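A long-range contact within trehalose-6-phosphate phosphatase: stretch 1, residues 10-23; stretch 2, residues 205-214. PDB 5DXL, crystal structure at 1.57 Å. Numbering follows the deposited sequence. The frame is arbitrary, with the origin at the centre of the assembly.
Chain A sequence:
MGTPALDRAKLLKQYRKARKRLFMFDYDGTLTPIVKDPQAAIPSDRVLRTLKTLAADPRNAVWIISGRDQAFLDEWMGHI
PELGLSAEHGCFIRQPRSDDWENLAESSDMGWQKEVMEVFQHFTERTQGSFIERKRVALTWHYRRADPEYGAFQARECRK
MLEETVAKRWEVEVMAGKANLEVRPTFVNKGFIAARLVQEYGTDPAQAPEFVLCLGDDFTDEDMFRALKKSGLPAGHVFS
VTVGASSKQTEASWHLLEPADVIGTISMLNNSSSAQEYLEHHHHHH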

ATOM      1  N   LYS A  10      11.371  -1.315 -22.371  1.00 16.06           N
ATOM      2  CA  LYS A  10      10.822  -2.621 -22.019  1.00 16.14           C
ATOM      3  C   LYS A  10       9.414  -2.492 -21.449  1.00 18.00           C
ATOM      4  O   LYS A  10       8.536  -3.305 -21.737  1.00 17.43           O
ATOM      5  CB  LYS A  10      11.705  -3.343 -21.005  1.00 19.99           C
ATOM      6  CG  LYS A  10      12.951  -3.968 -21.602  1.00 26.49           C
ATOM      7  CD  LYS A  10      13.672  -4.804 -20.555  1.00 28.77           C
ATOM      8  CE  LYS A  10      14.907  -5.483 -21.138  1.00 37.03           C
ATOM      9  NZ  LYS A  10      15.723  -6.126 -20.064  1.00 36.21           N
ATOM     10  N   LEU A  11       9.217  -1.475 -20.616  1.00 13.23           N
ATOM     11  CA  LEU A  11       7.916  -1.231 -20.007  1.00 13.02           C
ATOM     12  C   LEU A  11       6.857  -0.966 -21.068  1.00 11.94           C
ATOM     13  O   LEU A  11       5.774  -1.560 -21.041  1.00 13.44           O
ATOM     14  CB  LEU A  11       7.996  -0.040 -19.047  1.00 16.35           C
ATOM     15  CG  LEU A  11       6.735   0.233 -18.223  1.00 13.14           C
ATOM     16  CD1 LEU A  11       6.622  -0.762 -17.074  1.00 13.05           C
ATOM     17  CD2 LEU A  11       6.718   1.665 -17.719  1.00 12.11           C
ATOM     18  N   LEU A  12       7.175  -0.058 -21.983  1.00 14.42           N
ATOM     19  CA  LEU A  12       6.229   0.341 -23.017  1.00 17.47           C
ATOM     20  C   LEU A  12       5.897  -0.846 -23.923  1.00 17.04           C
ATOM     21  O   LEU A  12       4.741  -1.051 -24.298  1.00 15.60           O
ATOM     22  CB  LEU A  12       6.798   1.500 -23.833  1.00 16.24           C
ATOM     23  CG  LEU A  12       5.903   1.996 -24.963  1.00 17.88           C
ATOM     24  CD1 LEU A  12       4.587   2.504 -24.388  1.00 20.06           C
ATOM     25  CD2 LEU A  12       6.613   3.071 -25.776  1.00 25.07           C
ATOM     26  N   LYS A  13       6.908  -1.641 -24.255  1.00 18.15           N
ATOM     27  CA  LYS A  13       6.698  -2.803 -25.110  1.00 19.87           C
ATOM     28  C   LYS A  13       5.723  -3.803 -24.480  1.00 20.48           C
ATOM     29  O   LYS A  13       4.805  -4.291 -25.145  1.00 21.55           O
ATOM     30  CB  LYS A  13       8.031  -3.486 -25.421  1.00 23.52           C
ATOM     31  CG  LYS A  13       7.921  -4.624 -26.425  1.00 25.46           C
ATOM     32  CD  LYS A  13       9.260  -5.334 -26.617  1.00 30.72           C
ATOM     33  CE  LYS A  13       9.129  -6.461 -27.629  1.00 38.49           C
ATOM     34  NZ  LYS A  13      10.342  -7.316 -27.681  1.00 41.17           N
ATOM     35  N   GLN A  14       5.894  -4.099 -23.196  1.00 15.74           N
ATOM     36  CA  GLN A  14       4.995  -5.053 -22.561  1.00 15.29           C
ATOM     37  C   GLN A  14       3.604  -4.442 -22.346  1.00 16.40           C
ATOM     38  O   GLN A  14       2.603  -5.143 -22.424  1.00 17.06           O
ATOM     39  CB  GLN A  14       5.581  -5.558 -21.240  1.00 16.81           C
ATOM     40  CG  GLN A  14       4.819  -6.722 -20.628  1.00 16.50           C
ATOM     41  CD  GLN A  14       4.687  -7.921 -21.577  1.00 21.89           C
ATOM     42  OE1 GLN A  14       5.515  -8.119 -22.473  1.00 25.45           O
ATOM     43  NE2 GLN A  14       3.646  -8.721 -21.376  1.00 18.94           N
ATOM     44  N   TYR A  15       3.548  -3.137 -22.090  1.00 14.13           N
ATOM     45  CA  TYR A  15       2.268  -2.426 -21.962  1.00 12.77           C
ATOM     46  C   TYR A  15       1.433  -2.583 -23.227  1.00 18.02           C
ATOM     47  O   TYR A  15       0.248  -2.920 -23.165  1.00 15.55           O
ATOM     48  CB  TYR A  15       2.505  -0.940 -21.676  1.00 14.73           C
ATOM     49  CG  TYR A  15       1.246  -0.108 -21.473  1.00 14.05           C
ATOM     50  CD1 TYR A  15       0.515  -0.183 -20.296  1.00 12.04           C
ATOM     51  CD2 TYR A  15       0.817   0.778 -22.448  1.00 17.06           C
ATOM     52  CE1 TYR A  15      -0.623   0.594 -20.101  1.00 13.78           C
ATOM     53  CE2 TYR A  15      -0.321   1.554 -22.263  1.00 17.31           C
ATOM     54  CZ  TYR A  15      -1.032   1.457 -21.082  1.00 17.69           C
ATOM     55  OH  TYR A  15      -2.165   2.229 -20.908  1.00 22.04           O
ATOM     56  N   ARG A  16       2.064  -2.341 -24.369  1.00 17.39           N
ATOM     57  CA  ARG A  16       1.369  -2.457 -25.661  1.00 18.99           C
ATOM     58  C   ARG A  16       0.893  -3.878 -25.948  1.00 22.23           C
ATOM     59  O   ARG A  16      -0.173  -4.088 -26.526  1.00 23.63           O
ATOM     60  CB  ARG A  16       2.279  -1.992 -26.789  1.00 18.92           C
ATOM     61  CG  ARG A  16       2.453  -0.501 -26.863  1.00 20.21           C
ATOM     62  CD  ARG A  16       3.313  -0.136 -28.073  1.00 28.50           C
ATOM     63  NE  ARG A  16       3.363   1.305 -28.277  1.00 32.38           N
ATOM     64  CZ  ARG A  16       4.452   1.977 -28.624  1.00 35.79           C
ATOM     65  NH1 ARG A  16       5.602   1.338 -28.818  1.00 36.48           N
ATOM     66  NH2 ARG A  16       4.392   3.294 -28.775  1.00 36.29           N
ATOM     67  N   LYS A  17       1.692  -4.853 -25.544  1.00 21.44           N
ATOM     68  CA  LYS A  17       1.413  -6.257 -25.807  1.00 25.56           C
ATOM     69  C   LYS A  17       0.276  -6.787 -24.926  1.00 28.28           C
ATOM     70  O   LYS A  17      -0.515  -7.640 -25.337  1.00 25.24           O
ATOM     71  CB  LYS A  17       2.692  -7.067 -25.585  1.00 29.71           C
ATOM     72  CG  LYS A  17       2.653  -8.518 -26.006  1.00 35.51           C
ATOM     73  CD  LYS A  17       4.051  -9.115 -25.871  1.00 38.12           C
ATOM     74  CE  LYS A  17       4.073 -10.595 -26.198  1.00 46.32           C
ATOM     75  NZ  LYS A  17       3.664 -10.853 -27.605  1.00 59.48           N
ATOM     76  N   ALA A  18       0.188  -6.263 -23.711  1.00 22.40           N
ATOM     77  CA  ALA A  18      -0.740  -6.780 -22.720  1.00 20.20           C
ATOM     78  C   ALA A  18      -2.189  -6.415 -23.001  1.00 18.17           C
ATOM     79  O   ALA A  18      -2.505  -5.264 -23.287  1.00 21.25           O
ATOM     80  CB  ALA A  18      -0.345  -6.278 -21.331  1.00 17.43           C
ATOM     81  N   ARG A  19      -3.075  -7.397 -22.881  1.00 21.20           N
ATOM     82  CA  ARG A  19      -4.494  -7.151 -23.078  1.00 21.94           C
ATOM     83  C   ARG A  19      -5.139  -6.655 -21.792  1.00 22.22           C
ATOM     84  O   ARG A  19      -6.119  -5.912 -21.828  1.00 22.23           O
ATOM     85  CB  ARG A  19      -5.198  -8.418 -23.576  1.00 27.75           C
ATOM     86  CG  ARG A  19      -4.732  -8.857 -24.960  1.00 38.94           C
ATOM     87  CD  ARG A  19      -5.411 -10.144 -25.406  1.00 43.40           C
ATOM     88  NE  ARG A  19      -5.297 -11.192 -24.396  1.00 46.61           N
ATOM     89  CZ  ARG A  19      -4.217 -11.947 -24.216  1.00 47.67           C
ATOM     90  NH1 ARG A  19      -3.143 -11.769 -24.976  1.00 48.95           N
ATOM     91  NH2 ARG A  19      -4.207 -12.876 -23.268  1.00 47.62           N
ATOM     92  N   LYS A  20      -4.576  -7.072 -20.660  1.00 19.21           N
ATOM     93  CA  LYS A  20      -5.026  -6.627 -19.346  1.00 15.91           C
ATOM     94  C   LYS A  20      -3.835  -6.090 -18.560  1.00 16.75           C
ATOM     95  O   LYS A  20      -2.781  -6.734 -18.490  1.00 18.78           O
ATOM     96  CB  LYS A  20      -5.672  -7.758 -18.544  1.00 18.96           C
ATOM     97  CG  LYS A  20      -6.980  -8.307 -19.095  1.00 27.36           C
ATOM     98  CD  LYS A  20      -7.569  -9.268 -18.070  1.00 29.87           C
ATOM     99  CE  LYS A  20      -8.474 -10.308 -18.707  1.00 39.22           C
ATOM    100  NZ  LYS A  20      -8.686 -11.440 -17.765  1.00 42.27           N
ATOM    101  N   ARG A  21      -4.017  -4.927 -17.949  1.00 13.61           N
ATOM    102  CA  ARG A  21      -2.934  -4.281 -17.198  1.00 14.56           C
ATOM    103  C   ARG A  21      -3.376  -3.989 -15.777  1.00 12.85           C
ATOM    104  O   ARG A  21      -4.528  -3.617 -15.547  1.00 12.10           O
ATOM    105  CB  ARG A  21      -2.501  -2.971 -17.866  1.00 10.77           C
ATOM    106  CG  ARG A  21      -1.973  -3.057 -19.306  1.00 13.18           C
ATOM    107  CD  ARG A  21      -3.106  -3.044 -20.313  1.00 17.16           C
ATOM    108  NE  ARG A  21      -2.618  -2.683 -21.640  1.00 16.88           N
ATOM    109  CZ  ARG A  21      -2.816  -1.512 -22.231  1.00 15.06           C
ATOM    110  NH1 ARG A  21      -3.507  -0.549 -21.629  1.00 14.82           N
ATOM    111  NH2 ARG A  21      -2.324  -1.314 -23.447  1.00 19.07           N
ATOM    112  N   LEU A  22      -2.451  -4.138 -14.830  1.00 10.91           N
ATOM    113  CA  LEU A  22      -2.727  -3.821 -13.430  1.00 11.69           C
ATOM    114  C   LEU A  22      -1.714  -2.810 -12.926  1.00 10.27           C
ATOM    115  O   LEU A  22      -0.510  -3.008 -13.095  1.00 11.13           O
ATOM    116  CB  LEU A  22      -2.679  -5.082 -12.571  1.00 10.11           C
ATOM    117  CG  LEU A  22      -2.748  -4.890 -11.056  1.00 10.67           C
ATOM    118  CD1 LEU A  22      -4.087  -4.296 -10.617  1.00 12.69           C
ATOM    119  CD2 LEU A  22      -2.502  -6.222 -10.357  1.00 13.43           C
ATOM    120  N   PHE A  23      -2.212  -1.721 -12.342  1.00  7.89           N
ATOM    121  CA  PHE A  23      -1.358  -0.679 -11.756  1.00  9.65           C
ATOM    122  C   PHE A  23      -1.642  -0.546 -10.269  1.00  7.35           C
ATOM    123  O   PHE A  23      -2.803  -0.454  -9.866  1.00  7.64           O
ATOM    124  CB  PHE A  23      -1.605   0.672 -12.435  1.00  8.27           C
ATOM    125  CG  PHE A  23      -1.190   0.722 -13.880  1.00  7.53           C
ATOM    126  CD1 PHE A  23       0.052   1.207 -14.239  1.00 10.27           C
ATOM    127  CD2 PHE A  23      -2.061   0.310 -14.884  1.00 12.08           C
ATOM    128  CE1 PHE A  23       0.435   1.265 -15.572  1.00 12.90           C
ATOM    129  CE2 PHE A  23      -1.678   0.359 -16.219  1.00 12.21           C
ATOM    130  CZ  PHE A  23      -0.443   0.848 -16.566  1.00 13.33           C
ATOM    131  N   PRO A 205      -4.038 -18.813 -15.654  1.00 62.48           N
ATOM    132  CA  PRO A 205      -2.912 -18.108 -16.283  1.00 58.51           C
ATOM    133  C   PRO A 205      -3.298 -17.188 -17.438  1.00 56.90           C
ATOM    134  O   PRO A 205      -2.781 -16.075 -17.530  1.00 57.96           O
ATOM    135  CB  PRO A 205      -2.037 -19.252 -16.796  1.00 54.10           C
ATOM    136  CG  PRO A 205      -2.283 -20.352 -15.843  1.00 58.52           C
ATOM    137  CD  PRO A 205      -3.722 -20.234 -15.413  1.00 62.05           C
ATOM    138  N   ALA A 206      -4.186 -17.648 -18.313  1.00 57.29           N
ATOM    139  CA  ALA A 206      -4.546 -16.880 -19.500  1.00 54.66           C
ATOM    140  C   ALA A 206      -5.423 -15.682 -19.151  1.00 50.81           C
ATOM    141  O   ALA A 206      -5.603 -14.778 -19.967  1.00 51.17           O
ATOM    142  CB  ALA A 206      -5.247 -17.771 -20.511  1.00 55.95           C
ATOM    143  N   GLN A 207      -5.963 -15.686 -17.935  1.00 51.20           N
ATOM    144  CA  GLN A 207      -6.819 -14.605 -17.451  1.00 50.62           C
ATOM    145  C   GLN A 207      -6.053 -13.575 -16.618  1.00 45.43           C
ATOM    146  O   GLN A 207      -6.576 -12.508 -16.301  1.00 40.13           O
ATOM    147  CB  GLN A 207      -7.969 -15.179 -16.623  1.00 49.80           C
ATOM    148  CG  GLN A 207      -9.094 -15.763 -17.457  1.00 52.83           C
ATOM    149  CD  GLN A 207      -9.895 -14.692 -18.175  1.00 58.52           C
ATOM    150  OE1 GLN A 207      -9.578 -14.315 -19.304  1.00 59.91           O
ATOM    151  NE2 GLN A 207     -10.939 -14.192 -17.516  1.00 50.81           N
ATOM    152  N   ALA A 208      -4.818 -13.910 -16.257  1.00 41.81           N
ATOM    153  CA  ALA A 208      -3.982 -13.024 -15.454  1.00 38.18           C
ATOM    154  C   ALA A 208      -3.591 -11.782 -16.248  1.00 29.66           C
ATOM    155  O   ALA A 208      -3.554 -11.816 -17.476  1.00 31.51           O
ATOM    156  CB  ALA A 208      -2.739 -13.765 -14.977  1.00 36.46           C
ATOM    157  N   PRO A 209      -3.301 -10.668 -15.554  1.00 26.43           N
ATOM    158  CA  PRO A 209      -2.825  -9.522 -16.328  1.00 22.89           C
ATOM    159  C   PRO A 209      -1.452  -9.817 -16.902  1.00 21.91           C
ATOM    160  O   PRO A 209      -0.650 -10.460 -16.229  1.00 23.95           O
ATOM    161  CB  PRO A 209      -2.773  -8.387 -15.294  1.00 21.78           C
ATOM    162  CG  PRO A 209      -2.630  -9.070 -13.990  1.00 22.43           C
ATOM    163  CD  PRO A 209      -3.382 -10.376 -14.114  1.00 28.66           C
ATOM    164  N   GLU A 210      -1.195  -9.377 -18.124  1.00 19.90           N
ATOM    165  CA  GLU A 210       0.105  -9.568 -18.759  1.00 22.02           C
ATOM    166  C   GLU A 210       1.026  -8.390 -18.480  1.00 19.22           C
ATOM    167  O   GLU A 210       2.135  -8.324 -18.996  1.00 19.06           O
ATOM    168  CB  GLU A 210      -0.046  -9.746 -20.270  1.00 25.65           C
ATOM    169  CG  GLU A 210      -0.751 -11.019 -20.704  1.00 31.29           C
ATOM    170  CD  GLU A 210      -1.216 -10.927 -22.146  1.00 36.87           C
ATOM    171  OE1 GLU A 210      -2.313 -10.377 -22.380  1.00 32.24           O
ATOM    172  OE2 GLU A 210      -0.471 -11.375 -23.044  1.00 46.97           O
ATOM    173  N   PHE A 211       0.548  -7.447 -17.673  1.00 18.55           N
ATOM    174  CA  PHE A 211       1.349  -6.276 -17.327  1.00 16.21           C
ATOM    175  C   PHE A 211       0.961  -5.837 -15.928  1.00 13.54           C
ATOM    176  O   PHE A 211      -0.212  -5.592 -15.653  1.00 13.88           O
ATOM    177  CB  PHE A 211       1.125  -5.152 -18.343  1.00 15.21           C
ATOM    178  CG  PHE A 211       1.856  -3.866 -18.033  1.00 11.60           C
ATOM    179  CD1 PHE A 211       3.060  -3.565 -18.649  1.00 14.36           C
ATOM    180  CD2 PHE A 211       1.308  -2.939 -17.148  1.00 12.50           C
ATOM    181  CE1 PHE A 211       3.719  -2.370 -18.387  1.00 15.65           C
ATOM    182  CE2 PHE A 211       1.964  -1.740 -16.881  1.00 11.85           C
ATOM    183  CZ  PHE A 211       3.157  -1.453 -17.499  1.00 12.67           C
ATOM    184  N   VAL A 212       1.949  -5.749 -15.043  1.00 11.95           N
ATOM    185  CA  VAL A 212       1.738  -5.224 -13.693  1.00  9.50           C
ATOM    186  C   VAL A 212       2.803  -4.179 -13.421  1.00 11.53           C
ATOM    187  O   VAL A 212       3.990  -4.458 -13.561  1.00 13.23           O
ATOM    188  CB  VAL A 212       1.819  -6.316 -12.609  1.00 12.04           C
ATOM    189  CG1 VAL A 212       1.572  -5.714 -11.237  1.00 10.71           C
ATOM    190  CG2 VAL A 212       0.819  -7.429 -12.901  1.00 12.87           C
ATOM    191  N   LEU A 213       2.379  -2.968 -13.077  1.00  8.96           N
ATOM    192  CA  LEU A 213       3.314  -1.932 -12.641  1.00  7.63           C
ATOM    193  C   LEU A 213       2.966  -1.538 -11.225  1.00  7.27           C
ATOM    194  O   LEU A 213       1.845  -1.098 -10.946  1.00  8.34           O
ATOM    195  CB  LEU A 213       3.256  -0.712 -13.557  1.00  9.19           C
ATOM    196  CG  LEU A 213       4.114   0.497 -13.134  1.00  9.33           C
ATOM    197  CD1 LEU A 213       5.607   0.167 -13.085  1.00  9.87           C
ATOM    198  CD2 LEU A 213       3.887   1.651 -14.106  1.00  9.26           C
ATOM    199  N   CYS A 214       3.930  -1.706 -10.329  1.00  7.30           N
ATOM    200  CA  CYS A 214       3.711  -1.465  -8.916  1.00  8.03           C
ATOM    201  C   CYS A 214       4.768  -0.502  -8.423  1.00  9.80           C
ATOM    202  O   CYS A 214       5.956  -0.791  -8.533  1.00  9.43           O
ATOM    203  CB  CYS A 214       3.766  -2.783  -8.151  1.00  9.74           C
ATOM    204  SG  CYS A 214       3.643  -2.655  -6.351  1.00 11.51           S
TER
HETATM  205  O   HOH W   1       2.531 -11.030 -22.771  1.00 32.81           O
HETATM  206  O   HOH W   2      -3.449  -9.436 -20.410  1.00 31.02           O

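Two strands, one beginning at Arg21 and one that includes Val212 to Cys214, both continuing later in the chain, run side by side with N-to-C directions 8° apart and axes 4.7 Å at closest approach, so the pairing is parallel. The best evidence for the register is a pair of backbone hydrogen bonds reaching to either side of Val212: Leu22 N donates to Phe211 O at 2.8 Å (161° at the hydrogen), and Leu213 N donates to Leu22 O at 2.9 Å (160°). CA-H...O contacts accompany them, the shortest from Val212 CA to Leu22 O at 3.2 Å. Just before the strands, Glu210 N reaches Lys20 O at 3.1 Å, but the 133° angle makes this bond weak.

Side chains alternate across the sheet. Leu22 and Val212, both with chi1 t, share one face, where Leu22 CD2 lies 4.2 Å from Val212 CG1; Leu22 CB also meets Pro209 CG at 4.2 Å. The opposite face carries Arg21, Phe23, Phe211 and Leu213, and helix 10-17 packs on this side, its axis 8.7 Å from that of strand 211-214 at a signed crossing angle of -134°.

Phe211 is the centre of that packing, with 151 Å² covered by the other stretch. Its t rotamer (chi1 177°, chi2 98°) places the ring against the helix, where Leu11 CD1 approaches Phe211 CZ at 3.6 Å. Tyr15 turns its edge to the Phe211 face, with centroids 5.4 Å apart and planes at 75°, and Tyr15 CB sits 4.3 Å from the Phe211 centroid, off-centre. Close to the backbone, Ala18 CB contacts Phe211 CB at 3.5 Å. Phe23, chi1 m at -66°, brings Phe23 CZ within 3.5 Å of Phe211 CE2; the rings are oblique, with planes at 51°. Its edge also meets Leu213, Phe23 CE1 to Leu213 CD2 being 3.8 Å.

Arg21 starts on the same face, but its end leads away from the second stretch. With chi1 m and chi2 p, the chain folds back to the end of its own helix: Arg21 NE donates to Ala18 O at 3.1 Å, and Arg21 NH2 makes a weak bond to Tyr15 O at 3.0 Å.

Polar contacts gather around Glu210, whose CA-to-CB bond points toward the first stretch. Its m, t conformation places Glu210 OE1 3.1 Å from Arg19 N, in a nearly straight hydrogen bond (171°). The same Glu210 OE1 is 3.1 Å from Arg19 NH1, over the guanidinium face; this salt bridge is therefore one of charge, with no N-H directed at the oxygen. Gln14, chi1 t and chi2 p, directs its amide so that Gln14 NE2 donates to Glu210 O at 2.8 Å (166°). Water 1 links Gln14 NE2 to Glu210 OE2, while water 2 accepts from Lys20 N and Glu210 N and donates to Glu210 OE1.

Lys20 begins sideways, yet its m, t, t, t chain extends until Lys20 NZ donates to Gln207 O at 2.8 Å, anchoring the loop before the strand.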